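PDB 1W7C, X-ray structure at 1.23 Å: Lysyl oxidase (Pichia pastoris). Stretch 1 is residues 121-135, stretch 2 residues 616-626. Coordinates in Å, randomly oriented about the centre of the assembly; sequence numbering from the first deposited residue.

Stretch 1, residues 121-135: TNGKSKLPFEVGHLD
Stretch 2, residues 616-626: TALNTNALYDP

The two stretches, at least 484 residues apart in sequence wherever they touch, run in opposite directions: the CA atoms of Asn122 and Asp625 lie 6.9 Å apart, those of Val131 and Ala622 4.8 Å, and those of His133 and Leu618 5.8 Å. Together they bury 547 Å². Stretch 1 turns at Gly123 (phi/psi 71/13), extends through a short strand at 126-128 and bends in a 3-10 segment at 129-130, where Val131 N bonds to Pro128 O (3.0 Å) and Gly132 N to Phe129 O (3.0 Å). Stretch 2 is folded by two type I turns, Thr616 to Asn619 and Asn619 to Ala622, closed by Asn619 N to Thr616 O (3.2 Å) and Ala622 N to Asn619 O (3.0 Å).

The apolar fit centres on Leu127, a buried side chain (chi1 t, chi2 p) that points toward stretch 2 as a bump filling the hollow between Leu618 and Ala622, one methyl against each. Its CD2 lies 3.8 Å from CD2 of Leu618, and its CD1 4.2 Å from CB of Ala622. Leu618 (m, t) leaves its backbone sideways, but its end comes nearer, and its CD2 also packs 4.0 Å from CB of His133. Val131 and Ala622 make the closest of these three backbone approaches: Val131 (m) sets its CB 3.9 Å from Ala622 CB and 3.7 Å from Ala622 CA, while its CG1 rests 3.4 Å from Asn621 O.

Asn621 (chi1 m, chi2 -51°) projects toward stretch 1 and covers the backbone beyond Val131. Its ND2 donates to Gly132 O at 2.9 Å with an angle of 153°. Gly132 suits the tight bend, since an ideal CB there would clash with Phe129 O at 2.9 Å. Water fills the space left between the backbones: water 1 lies 2.8 Å from both Val131 O and Leu618 O, within hydrogen-bonding distance of each, and accepts from Asn621 N at 3.1 Å. Water 2 donates to Ala617 O at 2.7 Å and is hydrogen-bonded to His133 ND1 at 3.2 Å; the His133 ring (chi1 t, chi2 60°) meets Leu618 CD2 obliquely.

At the other end the contact is polar and more exposed. Lys124 (m, t, t, t) extends fully to bring NZ within 2.7 Å of Asp625 OD1 in a salt bridge. Asp625 (t) also places OD2 3.3 Å from CB of Asn122. Asn122 (chi1 p, chi2 -8°) steadies the turn by accepting from Lys124 N at OD1 (3.0 Å), leaving ND2 to make a weak bond to Asp625 O (3.4 Å, 138°).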

# COMPACT_ATOMS: atom_id res chain seq x y z
N THR A 121 14.44 -31.92 -3.57
CA THR A 121 14.80 -32.00 -4.96
C THR A 121 16.11 -32.73 -5.18
O THR A 121 16.34 -33.28 -6.25
CB THR A 121 14.89 -30.62 -5.63
OG1 THR A 121 15.89 -29.84 -4.98
CG2 THR A 121 13.59 -29.85 -5.56
N ASN A 122 16.96 -32.77 -4.17
CA ASN A 122 18.26 -33.43 -4.31
C ASN A 122 18.20 -34.94 -4.09
O ASN A 122 19.20 -35.63 -4.20
CB ASN A 122 19.32 -32.76 -3.43
CG ASN A 122 19.27 -33.19 -1.96
OD1 ASN A 122 18.35 -33.87 -1.53
ND2 ASN A 122 20.25 -32.75 -1.19
N GLY A 123 17.00 -35.45 -3.81
CA GLY A 123 16.73 -36.87 -3.69
C GLY A 123 17.29 -37.57 -2.47
O GLY A 123 17.29 -38.80 -2.41
N LYS A 124 17.75 -36.80 -1.49
CA LYS A 124 18.42 -37.34 -0.32
C LYS A 124 17.59 -37.14 0.95
O LYS A 124 17.01 -36.07 1.16
CB LYS A 124 19.77 -36.66 -0.13
CG LYS A 124 20.72 -36.91 -1.28
CD LYS A 124 22.00 -36.11 -1.21
CE LYS A 124 22.81 -36.30 -2.46
NZ LYS A 124 24.03 -35.47 -2.43
N SER A 125 17.56 -38.16 1.80
CA SER A 125 17.09 -38.04 3.15
C SER A 125 18.17 -37.58 4.12
O SER A 125 17.82 -37.07 5.19
CB SER A 125 16.50 -39.36 3.64
OG SER A 125 17.47 -40.40 3.54
N LYS A 126 19.43 -37.81 3.78
CA LYS A 126 20.54 -37.54 4.66
C LYS A 126 21.22 -36.21 4.28
O LYS A 126 21.57 -35.97 3.12
CB LYS A 126 21.59 -38.68 4.52
CG LYS A 126 21.07 -40.02 5.04
CD LYS A 126 22.11 -41.15 4.89
CE LYS A 126 21.62 -42.49 5.40
NZ LYS A 126 20.50 -43.02 4.62
N LEU A 127 21.45 -35.39 5.31
CA LEU A 127 22.16 -34.13 5.20
C LEU A 127 23.51 -34.29 5.88
O LEU A 127 23.54 -34.52 7.09
CB LEU A 127 21.35 -33.02 5.87
CG LEU A 127 21.96 -31.61 5.97
CD1 LEU A 127 21.89 -30.95 4.61
CD2 LEU A 127 21.24 -30.80 7.01
N PRO A 128 24.62 -34.23 5.15
CA PRO A 128 25.94 -34.45 5.75
C PRO A 128 26.26 -33.47 6.89
O PRO A 128 25.89 -32.30 6.84
CB PRO A 128 26.89 -34.21 4.58
CG PRO A 128 26.10 -34.51 3.38
CD PRO A 128 24.72 -33.98 3.69
N PHE A 129 27.03 -33.95 7.86
CA PHE A 129 27.46 -33.13 8.98
C PHE A 129 28.02 -31.77 8.55
O PHE A 129 27.69 -30.75 9.14
CB PHE A 129 28.52 -33.88 9.80
CG PHE A 129 29.02 -33.10 10.99
CD1 PHE A 129 28.30 -33.11 12.18
CD2 PHE A 129 30.18 -32.33 10.90
CE1 PHE A 129 28.73 -32.39 13.25
CE2 PHE A 129 30.62 -31.62 11.99
CZ PHE A 129 29.89 -31.65 13.16
N GLU A 130 28.91 -31.76 7.55
CA GLU A 130 29.57 -30.51 7.16
C GLU A 130 28.59 -29.40 6.79
O GLU A 130 28.91 -28.25 7.03
CB GLU A 130 30.56 -30.69 6.02
CG GLU A 130 31.82 -31.49 6.39
CD GLU A 130 32.50 -31.03 7.68
OE1 GLU A 130 32.89 -31.89 8.48
OE2 GLU A 130 32.71 -29.81 7.86
N VAL A 131 27.44 -29.76 6.22
CA VAL A 131 26.42 -28.79 5.79
C VAL A 131 25.17 -28.91 6.68
O VAL A 131 24.06 -28.56 6.30
CB VAL A 131 26.06 -28.95 4.29
CG1 VAL A 131 27.23 -28.60 3.41
CG2 VAL A 131 25.54 -30.34 3.96
N GLY A 132 25.38 -29.38 7.89
CA GLY A 132 24.31 -29.71 8.79
C GLY A 132 23.57 -28.49 9.35
O GLY A 132 23.95 -27.33 9.13
N HIS A 133 22.49 -28.76 10.06
CA HIS A 133 21.75 -27.73 10.76
C HIS A 133 22.61 -27.16 11.88
O HIS A 133 23.31 -27.91 12.61
CB HIS A 133 20.47 -28.32 11.34
CG HIS A 133 19.59 -27.32 11.99
ND1 HIS A 133 19.06 -26.25 11.32
CD2 HIS A 133 19.18 -27.19 13.27
CE1 HIS A 133 18.33 -25.52 12.15
NE2 HIS A 133 18.43 -26.05 13.35
N LEU A 134 22.54 -25.85 12.05
CA LEU A 134 23.17 -25.19 13.19
C LEU A 134 22.29 -25.42 14.41
O LEU A 134 21.47 -24.58 14.79
CB LEU A 134 23.34 -23.70 12.90
CG LEU A 134 24.04 -22.88 13.98
CD1 LEU A 134 25.44 -23.42 14.31
CD2 LEU A 134 24.12 -21.40 13.57
N ASP A 135 22.46 -26.60 14.98
CA ASP A 135 21.62 -27.07 16.04
C ASP A 135 22.25 -26.74 17.39
O ASP A 135 23.31 -26.13 17.46
CB ASP A 135 21.23 -28.56 15.90
CG ASP A 135 22.35 -29.50 16.15
OD1 ASP A 135 22.02 -30.73 16.15
OD2 ASP A 135 23.56 -29.16 16.27
N THR A 616 13.89 -25.16 2.90
CA THR A 616 13.76 -26.03 4.09
C THR A 616 14.59 -25.45 5.20
O THR A 616 15.48 -24.64 4.96
CB THR A 616 14.27 -27.48 3.79
OG1 THR A 616 15.69 -27.51 3.78
CG2 THR A 616 13.75 -28.03 2.49
N ALA A 617 14.37 -25.93 6.41
CA ALA A 617 15.18 -25.54 7.56
C ALA A 617 16.62 -26.05 7.44
O ALA A 617 17.47 -25.63 8.20
CB ALA A 617 14.56 -26.07 8.86
N LEU A 618 16.82 -26.99 6.52
CA LEU A 618 18.07 -27.66 6.28
C LEU A 618 18.83 -27.08 5.09
O LEU A 618 19.92 -27.56 4.77
CB LEU A 618 17.81 -29.17 6.09
CG LEU A 618 17.14 -29.86 7.29
CD1 LEU A 618 16.92 -31.34 6.98
CD2 LEU A 618 17.99 -29.66 8.56
N ASN A 619 18.31 -26.02 4.48
CA ASN A 619 18.95 -25.45 3.29
C ASN A 619 20.20 -24.61 3.56
O ASN A 619 21.15 -24.65 2.79
CB ASN A 619 17.97 -24.57 2.48
CG ASN A 619 17.34 -25.31 1.33
OD1 ASN A 619 16.98 -26.49 1.48
ND2 ASN A 619 17.09 -24.62 0.22
N THR A 620 20.18 -23.80 4.62
CA THR A 620 21.05 -22.62 4.66
C THR A 620 22.55 -22.90 4.55
O THR A 620 23.26 -22.17 3.86
CB THR A 620 20.73 -21.75 5.88
OG1 THR A 620 21.37 -20.48 5.79
CG2 THR A 620 21.19 -22.34 7.20
N ASN A 621 23.04 -23.96 5.21
CA ASN A 621 24.48 -24.31 5.14
C ASN A 621 24.87 -25.21 3.98
O ASN A 621 26.05 -25.45 3.75
CB ASN A 621 24.95 -24.91 6.46
CG ASN A 621 24.72 -23.98 7.63
OD1 ASN A 621 25.12 -22.80 7.58
ND2 ASN A 621 24.07 -24.47 8.67
N ALA A 622 23.88 -25.74 3.28
CA ALA A 622 24.13 -26.66 2.17
C ALA A 622 24.18 -25.85 0.88
O ALA A 622 23.22 -25.77 0.10
CB ALA A 622 23.04 -27.74 2.13
N LEU A 623 25.31 -25.17 0.68
CA LEU A 623 25.37 -24.04 -0.23
C LEU A 623 25.17 -24.43 -1.70
O LEU A 623 24.60 -23.66 -2.46
CB LEU A 623 26.70 -23.30 -0.08
CG LEU A 623 27.02 -22.69 1.29
CD1 LEU A 623 28.42 -22.07 1.28
CD2 LEU A 623 25.94 -21.68 1.74
N TYR A 624 25.67 -25.60 -2.08
CA TYR A 624 25.67 -26.05 -3.47
C TYR A 624 24.67 -27.18 -3.75
O TYR A 624 24.17 -27.31 -4.88
CB TYR A 624 27.10 -26.41 -3.92
CG TYR A 624 27.99 -25.19 -3.89
CD1 TYR A 624 28.75 -24.90 -2.75
CD2 TYR A 624 27.97 -24.28 -4.92
CE1 TYR A 624 29.50 -23.75 -2.67
CE2 TYR A 624 28.75 -23.11 -4.86
CZ TYR A 624 29.51 -22.85 -3.73
OH TYR A 624 30.24 -21.68 -3.64
N ASP A 625 24.39 -27.99 -2.74
CA ASP A 625 23.49 -29.14 -2.84
C ASP A 625 22.42 -29.15 -1.75
O ASP A 625 22.31 -30.11 -0.99
CB ASP A 625 24.31 -30.46 -2.80
CG ASP A 625 23.48 -31.67 -3.11
OD1 ASP A 625 23.86 -32.78 -2.67
OD2 ASP A 625 22.44 -31.61 -3.79
N PRO A 626 21.62 -28.08 -1.67
CA PRO A 626 20.57 -28.02 -0.65
C PRO A 626 19.49 -29.07 -0.86
O PRO A 626 19.26 -29.50 -1.99
CB PRO A 626 20.00 -26.62 -0.82
CG PRO A 626 20.21 -26.33 -2.27
CD PRO A 626 21.61 -26.88 -2.53
O HOH W 1 21.97 -26.63 6.37
O HOH W 2 20.19 -25.67 8.38